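Local coordinates for streptomycin 3''-adenylyltransferase (Enterococcus faecalis, PDB 6SXJ), which transfers an adenylyl group from ATP to the 9-hydroxyl of spectinomycin and so makes bacteria resistant to this antibiotic, at residues Trp98-Lys103 against Arg163-Asp168. Numbering follows the deposited sequence.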
ATOM      1  N   TRP A  98      -7.264 -13.485  15.020  1.00 71.46           N
ATOM      2  CA  TRP A  98      -7.075 -13.035  13.648  1.00 73.44           C
ATOM      3  C   TRP A  98      -8.298 -13.379  12.807  1.00 73.82           C
ATOM      4  O   TRP A  98      -8.847 -14.481  12.898  1.00 73.26           O
ATOM      5  CB  TRP A  98      -5.831 -13.666  13.028  1.00 68.84           C
ATOM      6  CG  TRP A  98      -5.726 -13.356  11.564  1.00 74.71           C
ATOM      7  CD1 TRP A  98      -5.908 -14.221  10.527  1.00 74.13           C
ATOM      8  CD2 TRP A  98      -5.445 -12.080  10.975  1.00 74.67           C
ATOM      9  NE1 TRP A  98      -5.746 -13.569   9.330  1.00 74.92           N
ATOM     10  CE2 TRP A  98      -5.468 -12.249   9.578  1.00 76.54           C
ATOM     11  CE3 TRP A  98      -5.179 -10.809  11.494  1.00 71.03           C
ATOM     12  CZ2 TRP A  98      -5.214 -11.200   8.692  1.00 70.60           C
ATOM     13  CZ3 TRP A  98      -4.935  -9.768  10.613  1.00 67.76           C
ATOM     14  CH2 TRP A  98      -4.956  -9.971   9.228  1.00 62.60           C
ATOM     15  N   ASN A  99      -8.732 -12.424  11.988  1.00 71.52           N
ATOM     16  CA  ASN A  99      -9.891 -12.631  11.123  1.00 69.79           C
ATOM     17  C   ASN A  99      -9.685 -11.865   9.829  1.00 70.48           C
ATOM     18  O   ASN A  99      -9.481 -10.647   9.856  1.00 72.17           O
ATOM     19  CB  ASN A  99     -11.182 -12.175  11.807  1.00 77.45           C
ATOM     20  CG  ASN A  99     -12.382 -12.219  10.873  1.00 81.81           C
ATOM     21  OD1 ASN A  99     -12.694 -11.239  10.193  1.00 79.57           O
ATOM     22  ND2 ASN A  99     -13.056 -13.363  10.833  1.00 73.55           N
ATOM     23  N   HIS A 100      -9.745 -12.569   8.708  1.00 65.98           N
ATOM     24  CA  HIS A 100      -9.696 -11.907   7.411  1.00 65.35           C
ATOM     25  C   HIS A 100     -11.113 -11.654   6.904  1.00 78.22           C
ATOM     26  O   HIS A 100     -11.936 -12.580   6.900  1.00 63.34           O
ATOM     27  CB  HIS A 100      -8.935 -12.752   6.404  1.00 70.17           C
ATOM     28  CG  HIS A 100      -8.935 -12.179   5.024  1.00 72.52           C
ATOM     29  ND1 HIS A 100      -8.129 -11.123   4.656  1.00 66.48           N
ATOM     30  CD2 HIS A 100      -9.651 -12.505   3.924  1.00 71.72           C
ATOM     31  CE1 HIS A 100      -8.346 -10.828   3.388  1.00 71.10           C
ATOM     32  NE2 HIS A 100      -9.264 -11.653   2.919  1.00 65.65           N
ATOM     33  N   PRO A 101     -11.444 -10.426   6.467  1.00 75.32           N
ATOM     34  CA  PRO A 101     -10.574  -9.241   6.380  1.00 62.31           C
ATOM     35  C   PRO A 101     -10.439  -8.502   7.712  1.00 68.60           C
ATOM     36  O   PRO A 101     -11.371  -8.522   8.508  1.00 58.44           O
ATOM     37  CB  PRO A 101     -11.280  -8.373   5.338  1.00 63.43           C
ATOM     38  CG  PRO A 101     -12.729  -8.702   5.501  1.00 66.56           C
ATOM     39  CD  PRO A 101     -12.818 -10.131   6.024  1.00 62.71           C
ATOM     40  N   PRO A 102      -9.294  -7.864   7.954  1.00 61.45           N
ATOM     41  CA  PRO A 102      -9.056  -7.257   9.268  1.00 59.99           C
ATOM     42  C   PRO A 102      -9.666  -5.868   9.389  1.00 56.60           C
ATOM     43  O   PRO A 102     -10.020  -5.212   8.408  1.00 56.13           O
ATOM     44  CB  PRO A 102      -7.526  -7.200   9.358  1.00 58.76           C
ATOM     45  CG  PRO A 102      -7.075  -7.087   7.929  1.00 58.83           C
ATOM     46  CD  PRO A 102      -8.113  -7.772   7.072  1.00 59.37           C
ATOM     47  N   LYS A 103      -9.783  -5.428  10.640  1.00 53.13           N
ATOM     48  CA  LYS A 103     -10.303  -4.106  10.936  1.00 53.51           C
ATOM     49  C   LYS A 103      -9.208  -3.048  10.831  1.00 53.43           C
ATOM     50  O   LYS A 103      -8.076  -3.245  11.282  1.00 56.50           O
ATOM     51  CB  LYS A 103     -10.924  -4.087  12.334  1.00 70.47           C
ATOM     52  CG  LYS A 103     -12.256  -4.855  12.454  1.00 62.97           C
ATOM     53  CD  LYS A 103     -12.565  -5.167  13.922  1.00 73.98           C
ATOM     54  CE  LYS A 103     -13.348  -6.467  14.091  1.00 77.07           C
ATOM     55  NZ  LYS A 103     -12.868  -7.271  15.261  1.00 79.49           N
ATOM     56  N   ARG A 163      -3.532 -15.320   0.517  1.00 75.81           N
ATOM     57  CA  ARG A 163      -4.028 -15.759  -0.775  1.00 73.09           C
ATOM     58  C   ARG A 163      -5.461 -15.294  -1.009  1.00 65.36           C
ATOM     59  O   ARG A 163      -5.796 -14.733  -2.060  1.00 59.56           O
ATOM     60  CB  ARG A 163      -3.936 -17.274  -0.837  1.00 80.08           C
ATOM     61  CG  ARG A 163      -2.513 -17.845  -0.781  1.00 85.55           C
ATOM     62  CD  ARG A 163      -2.447 -19.186  -1.552  1.00 99.01           C
ATOM     63  NE  ARG A 163      -1.066 -19.581  -1.781  1.00 97.39           N
ATOM     64  CZ  ARG A 163      -0.658 -20.834  -1.859  1.00101.78           C
ATOM     65  NH1 ARG A 163      -1.540 -21.809  -1.720  1.00119.98           N
ATOM     66  NH2 ARG A 163       0.629 -21.102  -2.035  1.00 94.65           N
ATOM     67  N   ARG A 164      -6.341 -15.598  -0.080  1.00 65.57           N
ATOM     68  CA  ARG A 164      -7.678 -15.069  -0.213  1.00 68.97           C
ATOM     69  C   ARG A 164      -7.666 -13.577  -0.468  1.00 74.85           C
ATOM     70  O   ARG A 164      -8.568 -13.062  -1.133  1.00 71.30           O
ATOM     71  CB  ARG A 164      -8.461 -15.350   1.054  1.00 70.85           C
ATOM     72  CG  ARG A 164      -9.946 -14.973   0.994  1.00 77.31           C
ATOM     73  CD  ARG A 164     -10.867 -16.008   1.705  1.00 83.59           C
ATOM     74  NE  ARG A 164     -10.425 -16.276   3.064  1.00 87.19           N
ATOM     75  CZ  ARG A 164     -11.054 -15.832   4.142  1.00 80.84           C
ATOM     76  NH1 ARG A 164     -12.163 -15.119   4.012  1.00 74.12           N
ATOM     77  NH2 ARG A 164     -10.571 -16.101   5.343  1.00 81.72           N
ATOM     78  N   ALA A 165      -6.715 -12.855   0.139  1.00 70.93           N
ATOM     79  CA  ALA A 165      -6.633 -11.408  -0.031  1.00 65.70           C
ATOM     80  C   ALA A 165      -6.283 -11.041  -1.470  1.00 62.02           C
ATOM     81  O   ALA A 165      -6.952 -10.207  -2.093  1.00 58.46           O
ATOM     82  CB  ALA A 165      -5.595 -10.845   0.943  1.00 70.92           C
ATOM     83  N   ILE A 166      -5.232 -11.656  -2.015  1.00 65.07           N
ATOM     84  CA  ILE A 166      -4.793 -11.309  -3.364  1.00 64.17           C
ATOM     85  C   ILE A 166      -5.882 -11.615  -4.385  1.00 75.56           C
ATOM     86  O   ILE A 166      -6.155 -10.810  -5.285  1.00 75.63           O
ATOM     87  CB  ILE A 166      -3.483 -12.044  -3.700  1.00 65.06           C
ATOM     88  CG1 ILE A 166      -2.302 -11.389  -2.980  1.00 64.59           C
ATOM     89  CG2 ILE A 166      -3.259 -12.063  -5.212  1.00 68.63           C
ATOM     90  CD1 ILE A 166      -1.003 -12.145  -3.113  1.00 62.83           C
ATOM     91  N   MET A 167      -6.518 -12.783  -4.275  1.00 64.99           N
ATOM     92  CA  MET A 167      -7.511 -13.169  -5.271  1.00 68.33           C
ATOM     93  C   MET A 167      -8.716 -12.238  -5.241  1.00 69.20           C
ATOM     94  O   MET A 167      -9.231 -11.832  -6.289  1.00 64.52           O
ATOM     95  CB  MET A 167      -7.962 -14.606  -5.030  1.00 65.35           C
ATOM     96  CG  MET A 167      -6.855 -15.634  -4.946  1.00 65.43           C
ATOM     97  SD  MET A 167      -5.550 -15.425  -6.161  1.00 91.75           S
ATOM     98  CE  MET A 167      -6.420 -15.688  -7.690  1.00 64.04           C
ATOM     99  N   ASP A 168      -9.187 -11.890  -4.049  1.00 68.33           N
ATOM    100  CA  ASP A 168     -10.350 -11.015  -3.965  1.00 71.18           C
ATOM    101  C   ASP A 168     -10.044  -9.636  -4.549  1.00 70.45           C
ATOM    102  O   ASP A 168     -10.897  -9.029  -5.207  1.00 75.89           O
ATOM    103  CB  ASP A 168     -10.813 -10.901  -2.512  1.00 75.71           C
ATOM    104  CG  ASP A 168     -11.613 -12.105  -2.044  1.00 79.66           C
ATOM    105  OD1 ASP A 168     -11.806 -13.027  -2.852  1.00 76.85           O
ATOM    106  OD2 ASP A 168     -12.044 -12.128  -0.867  1.00 84.09           O
TER
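H100 projects from the nucleotidyltransferase part of the enzyme onto R164 and A165 of helix 159-173, in the helical C-terminal part, and the joint illustrates how a loop histidine can pack on a helix of the other lobe by van der Waals contact alone, the polar bonds lying around it. The imidazole meets the arginine edge-on: CD2 of H100 stands over the centre of one guanidinium face, 3.6 Å from CZ of R164, and the two planes are 82° apart. On the far side of NE2, CE1 of H100 rests 3.7 Å from CB of A165, a contact oblique to the ring. Bends in the R164 chain at chi2 (141°) and chi3 (52°) bring its guanidinium alongside the H100 side chain, the two running past each other in opposite directions.

Farther out, polar partners steady both groups. ND1 of H100 is hydrogen-bonded to OG1 of T131, which should restrain the ring's rotation. NH2 of R164 forms a salt bridge with OD2 of D161, three residues earlier on the same helix, whose OD1 accepts a hydrogen bond from NE1 of W98; D161 therefore links the arginine to the loop that carries H100. That loop turns through a cis peptide bond before P101, whose CB sits 4.2 Å above the centre of the H100 ring.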